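PDB 1VHO: endoglucanase, which probably acts as a metal-dependent aminopeptidase of the M42 family, binding two divalent cations per subunit, although it was named an endoglucanase. Local coordinates for residues Ile303-Lys306 / Val312-Val315; Val68-Phe73 / Val167-Asp172; Asp227-Ser232 / Gln274-Gly279. All coordinates share one frame; numbering follows the deposited sequence.

Contact 1 (Ile303-Lys306 / Val312-Val315)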
loop_
_atom_site.group_PDB
_atom_site.type_symbol
_atom_site.label_atom_id
_atom_site.label_comp_id
_atom_site.label_asym_id
_atom_site.label_seq_id
_atom_site.Cartn_x
_atom_site.Cartn_y
_atom_site.Cartn_z
ATOM N N ILE A 303 -2.139 -2.934 9.582
ATOM C CA ILE A 303 -3.446 -2.277 9.718
ATOM C C ILE A 303 -4.538 -3.298 9.358
ATOM O O ILE A 303 -4.434 -3.964 8.307
ATOM C CB ILE A 303 -3.490 -1.091 8.730
ATOM C CG1 ILE A 303 -2.599 0.064 9.219
ATOM C CG2 ILE A 303 -4.940 -0.598 8.557
ATOM C CD1 ILE A 303 -2.957 0.672 10.565
ATOM N N PRO A 304 -5.554 -3.490 10.185
ATOM C CA PRO A 304 -6.645 -4.416 9.901
ATOM C C PRO A 304 -7.368 -3.943 8.627
ATOM O O PRO A 304 -7.622 -2.741 8.482
ATOM C CB PRO A 304 -7.634 -4.260 11.065
ATOM C CG PRO A 304 -6.718 -3.777 12.193
ATOM C CD PRO A 304 -5.779 -2.804 11.482
ATOM N N LEU A 305 -7.584 -4.875 7.729
ATOM C CA LEU A 305 -8.288 -4.469 6.472
ATOM C C LEU A 305 -9.290 -5.544 6.155
ATOM O O LEU A 305 -9.000 -6.738 6.254
ATOM C CB LEU A 305 -7.199 -4.294 5.407
ATOM C CG LEU A 305 -7.625 -3.928 3.989
ATOM C CD1 LEU A 305 -6.430 -3.272 3.295
ATOM C CD2 LEU A 305 -8.070 -5.158 3.192
ATOM N N LYS A 306 -10.488 -5.169 5.728
ATOM C CA LYS A 306 -11.487 -6.190 5.373
ATOM C C LYS A 306 -11.681 -6.211 3.877
ATOM O O LYS A 306 -11.521 -5.182 3.202
ATOM C CB LYS A 306 -12.763 -5.799 6.142
ATOM C CG LYS A 306 -13.789 -6.908 6.314
ATOM C CD LYS A 306 -14.939 -6.403 7.195
ATOM C CE LYS A 306 -15.635 -7.535 7.917
ATOM N NZ LYS A 306 -16.577 -8.285 7.037
ATOM N N VAL A 312 -13.280 -2.898 -3.071
ATOM C CA VAL A 312 -13.853 -2.285 -1.877
ATOM C C VAL A 312 -13.214 -2.724 -0.565
ATOM O O VAL A 312 -13.889 -3.054 0.428
ATOM C CB VAL A 312 -15.383 -2.452 -1.826
ATOM C CG1 VAL A 312 -16.034 -1.608 -2.917
ATOM C CG2 VAL A 312 -15.762 -3.922 -1.974
ATOM N N GLU A 313 -11.856 -2.682 -0.538
ATOM C CA GLU A 313 -11.179 -2.979 0.731
ATOM C C GLU A 313 -11.700 -1.968 1.754
ATOM O O GLU A 313 -11.943 -0.841 1.364
ATOM C CB GLU A 313 -9.653 -2.805 0.603
ATOM C CG GLU A 313 -9.146 -3.934 -0.363
ATOM C CD GLU A 313 -7.654 -3.821 -0.612
ATOM O OE1 GLU A 313 -7.115 -2.713 -0.558
ATOM O OE2 GLU A 313 -7.023 -4.874 -0.911
HETATM N N MSE A 314 -11.687 -2.322 3.026
HETATM C CA MSE A 314 -12.202 -1.398 4.038
HETATM C C MSE A 314 -11.247 -1.286 5.213
HETATM O O MSE A 314 -10.717 -2.309 5.671
HETATM C CB MSE A 314 -13.547 -1.993 4.565
HETATM C CG MSE A 314 -14.119 -1.105 5.698
HETATM SE SE MSE A 314 -15.703 -1.954 6.420
HETATM C CE MSE A 314 -16.937 -1.624 5.000
ATOM N N VAL A 315 -10.919 -0.068 5.612
ATOM C CA VAL A 315 -10.029 0.128 6.765
ATOM C C VAL A 315 -10.716 1.147 7.710
ATOM O O VAL A 315 -11.606 1.917 7.286
ATOM C CB VAL A 315 -8.656 0.698 6.407
ATOM C CG1 VAL A 315 -7.874 -0.306 5.530
ATOM C CG2 VAL A 315 -8.792 2.039 5.682
#

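Contact 2 (Val68-Phe73 / Val167-Asp172)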
loop_
_atom_site.group_PDB
_atom_site.type_symbol
_atom_site.label_atom_id
_atom_site.label_comp_id
_atom_site.label_asym_id
_atom_site.label_seq_id
_atom_site.Cartn_x
_atom_site.Cartn_y
_atom_site.Cartn_z
ATOM N N VAL A 68 3.819 0.962 -2.291
ATOM C CA VAL A 68 2.944 2.019 -2.811
ATOM C C VAL A 68 2.082 1.595 -3.992
ATOM O O VAL A 68 1.116 2.327 -4.287
ATOM C CB VAL A 68 3.699 3.285 -3.270
ATOM C CG1 VAL A 68 4.608 3.881 -2.191
ATOM C CG2 VAL A 68 4.531 3.028 -4.510
ATOM N N ASP A 69 2.432 0.490 -4.667
ATOM C CA ASP A 69 1.685 0.118 -5.863
ATOM C C ASP A 69 0.339 -0.502 -5.649
ATOM O O ASP A 69 -0.177 -0.745 -4.533
ATOM C CB ASP A 69 2.578 -0.795 -6.770
ATOM C CG ASP A 69 2.758 -2.201 -6.227
ATOM O OD1 ASP A 69 2.489 -2.431 -5.025
ATOM O OD2 ASP A 69 3.187 -3.141 -6.935
ATOM N N GLU A 70 -0.327 -0.772 -6.773
ATOM C CA GLU A 70 -1.622 -1.430 -6.803
ATOM C C GLU A 70 -1.653 -2.358 -8.021
ATOM O O GLU A 70 -0.820 -2.230 -8.928
ATOM C CB GLU A 70 -2.806 -0.458 -6.934
ATOM C CG GLU A 70 -2.754 0.351 -8.281
ATOM C CD GLU A 70 -3.712 1.543 -8.150
ATOM O OE1 GLU A 70 -4.933 1.378 -8.405
ATOM O OE2 GLU A 70 -3.282 2.643 -7.771
ATOM N N ILE A 71 -2.653 -3.199 -8.084
ATOM C CA ILE A 71 -2.736 -4.105 -9.230
ATOM C C ILE A 71 -3.106 -3.312 -10.478
ATOM O O ILE A 71 -3.735 -2.245 -10.494
ATOM C CB ILE A 71 -3.721 -5.245 -8.986
ATOM C CG1 ILE A 71 -5.144 -4.742 -8.915
ATOM C CG2 ILE A 71 -3.339 -6.012 -7.706
ATOM C CD1 ILE A 71 -6.000 -5.323 -10.040
ATOM N N GLY A 72 -2.633 -3.880 -11.588
ATOM C CA GLY A 72 -2.902 -3.262 -12.878
ATOM C C GLY A 72 -2.877 -4.384 -13.947
ATOM O O GLY A 72 -2.491 -5.540 -13.658
ATOM N N PHE A 73 -3.317 -4.007 -15.115
ATOM C CA PHE A 73 -3.356 -4.921 -16.268
ATOM C C PHE A 73 -2.818 -4.178 -17.493
ATOM O O PHE A 73 -2.885 -2.950 -17.587
ATOM C CB PHE A 73 -4.826 -5.308 -16.626
ATOM C CG PHE A 73 -5.610 -5.899 -15.504
ATOM C CD1 PHE A 73 -5.628 -7.250 -15.265
ATOM C CD2 PHE A 73 -6.365 -5.062 -14.677
ATOM C CE1 PHE A 73 -6.362 -7.796 -14.205
ATOM C CE2 PHE A 73 -7.066 -5.597 -13.604
ATOM C CZ PHE A 73 -7.098 -6.962 -13.376
ATOM N N VAL A 167 -13.612 2.988 2.377
ATOM C CA VAL A 167 -13.689 1.831 1.460
ATOM C C VAL A 167 -13.131 2.292 0.105
ATOM O O VAL A 167 -13.475 3.374 -0.381
ATOM C CB VAL A 167 -15.154 1.391 1.274
ATOM C CG1 VAL A 167 -15.243 0.256 0.259
ATOM C CG2 VAL A 167 -15.758 0.886 2.605
ATOM N N GLY A 168 -12.227 1.489 -0.474
ATOM C CA GLY A 168 -11.666 1.913 -1.769
ATOM C C GLY A 168 -10.581 0.931 -2.204
ATOM O O GLY A 168 -10.297 -0.061 -1.530
ATOM N N LYS A 169 -10.169 1.101 -3.465
ATOM C CA LYS A 169 -9.178 0.189 -4.015
ATOM C C LYS A 169 -7.804 0.447 -3.385
ATOM O O LYS A 169 -7.525 1.580 -2.948
ATOM C CB LYS A 169 -9.018 0.338 -5.549
ATOM C CG LYS A 169 -8.596 1.806 -5.958
ATOM C CD LYS A 169 -8.349 1.785 -7.477
ATOM C CE LYS A 169 -7.959 3.167 -8.035
ATOM N NZ LYS A 169 -6.564 3.565 -7.735
ATOM N N ALA A 170 -6.938 -0.542 -3.540
ATOM C CA ALA A 170 -5.527 -0.398 -3.133
ATOM C C ALA A 170 -5.221 0.035 -1.726
ATOM O O ALA A 170 -4.026 0.332 -1.438
ATOM C CB ALA A 170 -4.831 0.610 -4.088
ATOM N N LEU A 171 -6.152 -0.122 -0.782
ATOM C CA LEU A 171 -5.803 0.218 0.607
ATOM C C LEU A 171 -4.819 -0.737 1.203
ATOM O O LEU A 171 -4.112 -0.413 2.168
ATOM C CB LEU A 171 -7.099 0.385 1.431
ATOM C CG LEU A 171 -7.953 1.579 1.049
ATOM C CD1 LEU A 171 -9.380 1.458 1.593
ATOM C CD2 LEU A 171 -7.361 2.903 1.535
ATOM N N ASP A 172 -4.661 -1.981 0.671
ATOM C CA ASP A 172 -3.690 -2.908 1.197
ATOM C C ASP A 172 -2.282 -2.306 1.187
ATOM O O ASP A 172 -1.420 -2.816 1.906
ATOM C CB ASP A 172 -3.760 -4.291 0.533
ATOM C CG ASP A 172 -3.700 -4.169 -0.990
ATOM O OD1 ASP A 172 -2.691 -3.671 -1.506
ATOM O OD2 ASP A 172 -4.686 -4.505 -1.660
HETATM O O HOH W 1 -2.593 -2.016 -3.609
#

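Contact 3 (Asp227-Ser232 / Gln274-Gly279)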
loop_
_atom_site.group_PDB
_atom_site.type_symbol
_atom_site.label_atom_id
_atom_site.label_comp_id
_atom_site.label_asym_id
_atom_site.label_seq_id
_atom_site.Cartn_x
_atom_site.Cartn_y
_atom_site.Cartn_z
ATOM N N ASP A 227 2.272 -3.417 6.988
ATOM C CA ASP A 227 1.553 -4.378 6.154
ATOM C C ASP A 227 0.075 -4.246 6.538
ATOM O O ASP A 227 -0.286 -3.321 7.278
ATOM C CB ASP A 227 2.049 -5.801 6.397
ATOM C CG ASP A 227 1.883 -6.713 5.190
ATOM O OD1 ASP A 227 1.078 -6.442 4.269
ATOM O OD2 ASP A 227 2.584 -7.745 5.139
ATOM N N VAL A 228 -0.759 -5.092 5.967
ATOM C CA VAL A 228 -2.177 -5.102 6.324
ATOM C C VAL A 228 -2.539 -6.569 6.633
ATOM O O VAL A 228 -1.816 -7.466 6.168
ATOM C CB VAL A 228 -3.129 -4.582 5.232
ATOM C CG1 VAL A 228 -2.945 -3.047 5.065
ATOM C CG2 VAL A 228 -2.808 -5.286 3.920
ATOM N N THR A 229 -3.603 -6.747 7.400
ATOM C CA THR A 229 -4.009 -8.139 7.696
ATOM C C THR A 229 -5.478 -8.187 8.045
ATOM O O THR A 229 -6.140 -7.199 8.328
ATOM C CB THR A 229 -3.212 -8.611 8.949
ATOM O OG1 THR A 229 -3.329 -10.030 9.108
ATOM C CG2 THR A 229 -3.772 -7.961 10.222
ATOM N N PHE A 230 -6.031 -9.392 8.184
ATOM C CA PHE A 230 -7.404 -9.486 8.731
ATOM C C PHE A 230 -7.609 -10.933 9.180
ATOM O O PHE A 230 -7.694 -11.203 10.370
ATOM C CB PHE A 230 -8.515 -9.021 7.814
ATOM C CG PHE A 230 -9.809 -8.738 8.559
ATOM C CD1 PHE A 230 -9.862 -7.724 9.505
ATOM C CD2 PHE A 230 -10.931 -9.507 8.326
ATOM C CE1 PHE A 230 -11.036 -7.492 10.215
ATOM C CE2 PHE A 230 -12.106 -9.293 9.051
ATOM C CZ PHE A 230 -12.153 -8.286 9.996
ATOM N N ALA A 231 -7.594 -11.822 8.192
ATOM C CA ALA A 231 -7.813 -13.250 8.492
ATOM C C ALA A 231 -6.576 -13.911 9.056
ATOM O O ALA A 231 -5.444 -13.469 8.926
ATOM C CB ALA A 231 -8.247 -13.959 7.221
ATOM N N SER A 232 -6.814 -14.933 9.902
ATOM C CA SER A 232 -5.656 -15.642 10.459
ATOM C C SER A 232 -5.491 -16.892 9.622
ATOM O O SER A 232 -6.442 -17.232 8.896
ATOM C CB SER A 232 -5.844 -15.890 11.945
ATOM O OG SER A 232 -5.388 -14.744 12.673
ATOM N N GLN A 274 -3.509 -5.086 18.665
ATOM C CA GLN A 274 -3.996 -6.459 18.463
ATOM C C GLN A 274 -2.740 -7.247 18.118
ATOM O O GLN A 274 -1.678 -6.606 18.013
ATOM C CB GLN A 274 -4.993 -6.501 17.291
ATOM C CG GLN A 274 -6.288 -5.787 17.604
ATOM C CD GLN A 274 -7.311 -5.833 16.505
ATOM O OE1 GLN A 274 -8.159 -6.715 16.535
ATOM N NE2 GLN A 274 -7.312 -4.884 15.539
ATOM N N GLU A 275 -2.795 -8.582 17.974
ATOM C CA GLU A 275 -1.574 -9.262 17.617
ATOM C C GLU A 275 -1.890 -10.468 16.726
ATOM O O GLU A 275 -3.036 -10.869 16.608
ATOM C CB GLU A 275 -0.760 -9.655 18.837
ATOM C CG GLU A 275 -1.238 -10.886 19.556
ATOM C CD GLU A 275 -2.603 -10.783 20.171
ATOM O OE1 GLU A 275 -3.505 -11.517 19.729
ATOM O OE2 GLU A 275 -2.791 -9.983 21.111
ATOM N N GLU A 276 -0.869 -10.975 16.067
ATOM C CA GLU A 276 -1.061 -12.156 15.205
ATOM C C GLU A 276 0.209 -12.982 15.289
ATOM O O GLU A 276 1.307 -12.436 15.428
ATOM C CB GLU A 276 -1.436 -11.726 13.793
ATOM C CG GLU A 276 -0.335 -11.009 13.021
ATOM C CD GLU A 276 -0.867 -10.431 11.698
ATOM O OE1 GLU A 276 -1.929 -10.873 11.200
ATOM O OE2 GLU A 276 -0.259 -9.491 11.184
ATOM N N ALA A 277 0.105 -14.307 15.249
ATOM C CA ALA A 277 1.248 -15.188 15.390
ATOM C C ALA A 277 2.297 -14.989 14.316
ATOM O O ALA A 277 3.467 -15.120 14.613
ATOM C CB ALA A 277 0.809 -16.667 15.372
ATOM N N VAL A 278 1.913 -14.785 13.057
ATOM C CA VAL A 278 2.948 -14.581 12.042
ATOM C C VAL A 278 2.695 -13.242 11.347
ATOM O O VAL A 278 3.214 -12.215 11.781
ATOM C CB VAL A 278 3.002 -15.736 11.035
ATOM C CG1 VAL A 278 4.002 -15.466 9.916
ATOM C CG2 VAL A 278 3.368 -17.056 11.724
ATOM N N GLY A 279 1.820 -13.215 10.370
ATOM C CA GLY A 279 1.514 -11.996 9.632
ATOM C C GLY A 279 2.403 -11.833 8.407
ATOM O O GLY A 279 3.345 -12.596 8.152
HETATM O O HOH W 2 -3.652 -12.808 11.614
#

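Contact 1 (Ile303-Lys306 / Val312-Val315)
K306 and M314 form a single antiparallel bridge of the hydrogen-bonded kind, and the two short segments run 143° apart, so the pairing is brief and splayed. K306 N reaches M314 O at 2.9 Å, and M314 N returns a bond of 2.9 Å to K306 O. Each of these carbonyl oxygens also meets a CA-H of the facing segment: L305 CA lies 3.3 Å from M314 O, and E313 CA approaches K306 O in the same way.

L305 carries most of the side-chain packing. With CG anti to the backbone N (chi1 178°), its isobutyl group leans over the opposite segment and divides its contacts between two neighbours. CD2 rests 3.8 Å from E313 CB, on the aliphatic stem of the glutamate, while CG packs 3.9 Å from V315 CG1. The same valine methyl also meets I303 CG2 at 4.2 Å, which carries the apolar patch on towards helix 171-187. M314, present as selenomethionine, and K306 instead touch through their CB atoms.

The carboxylate of E313 works at its far end, where OE1 accepts a hydrogen bond from D172 N and OE2 one from H309 N. One side chain thus grips the backbone of two predicted zinc ligands, and its negative charge would probably suit the opening turn of helix 171-187. H309 lies on the five-residue connection between the segments, so the arrangement is a short hairpin-like return holding a ligand loop at the presumed two-metal site of an M42 peptidase.

Contact 2 (Val68-Phe73 / Val167-Asp172)
An irregular linker, segment 68-73, passes the turn joining strand 165-168 to helix 171-187, E70 and A170 coming closest at 5.5 Å between their CA atoms; no backbone hydrogen bond joins the two segments. A170 is the N-cap residue of that helix and has a left-handed backbone conformation (phi 54°), and its methyl faces the linker, with A170 CB 3.7 Å from E70 CB.

Beyond this small apolar touch the contact is ionic. K169 NZ donates to the syn lone pair of E70 OE1, at 2.8 Å, and stands at a looser 3.4 Å from E70 OE2. The two side chains slant across each other; that of K169 is extended until its last bond, where a turn (chi4 76°) swings the ammonium group onto the carboxylate. Neither charge depends on the other alone: D18 also pairs with K169 NZ, while R174 and the backbone N of G19 hold E70 OE2. Replacing E70 by an alanine would probably leave K169 and R174 each short of an anionic mate and open a gap in this buried network.

Nearer the helix, a water bridges the segments by donating to D69 O at 2.9 Å and to D172 OD1 at 2.7 Å. R281 forms a salt bridge to the same carboxylate oxygen.

D172, a predicted zinc ligand, lies within the second segment, and H67, another, immediately precedes the first. Segment 68-73 leads from the mixed sheet to the six-stranded antiparallel one, and segment 167-172 runs from the three-stranded sheet into helix 171-187; the contact joins the two near the presumed two-metal site of an M42 peptidase.

Contact 3 (Asp227-Ser232 / Gln274-Gly279)
Across the central mixed sheet of the zinc exopeptidase fold, T229 meets E276, although their strands, 222-229 and 274-276, are not neighbours but are separated by strands 297-304 and 247-249. The link is therefore made by side chains; the nearest CA atoms, those of T229 and G279, are still 7.0 Å apart.

The second segment begins with Q274, whose amide NE2 donates to the carbonyls of G245 and E241 and whose chain lies against P304 and V247. E275 follows with its side chain exposed, while its carbonyl oxygen accepts from H239 NE2.

E276 makes the crossing. Its CG lies between the backbone N and the carbonyl carbon (chi1 68°), and from there the chain extends past V247 and S302 to bring the carboxylate to the threonine, which comes from the opposite direction. T229 OG1 donates to the syn lone pair of E276 OE1, at 2.7 Å. With chi1 at -167°, opposite the backbone N, the hydroxyl faces the carboxylate; the methyl packs beside the same oxygen, with T229 CG2 3.6 Å from E276 OE1. A water gives E276 OE1 a second bond at 2.6 Å. That water accepts from S232 OG at 2.8 Å and donates to A231 O at a long 3.3 Å, so two donors grip one buried carboxylate oxygen and the loop after strand 222-229 is tied in as well.

Past A277 and V278 the chain turns back past the E276 carboxylate at G279, with phi at 91°. A CB on G279 would fall just 2.4 Å from E276 OE2.

In the fold
All three contacts are buried, but contact 2 lies nearest the centre of the chain and contact 3 farthest out, on an edge strand. Contact 1 stands between them, its centre about 11 Å from that of contact 2 and about 12 Å from that of contact 3. It shares the three-stranded sheet with contact 2, through E313 O and G168 N, and the mixed sheet with contact 3, through L305 N and T229 O. The chemistry changes accordingly: backbone pairing with apolar packing in contact 1, a buried charged network with a bridging water in contact 2, and a hydroxyl-carboxylate bond with water in contact 3. Contacts 2 and 3 include predicted metal ligands, D172 and D227.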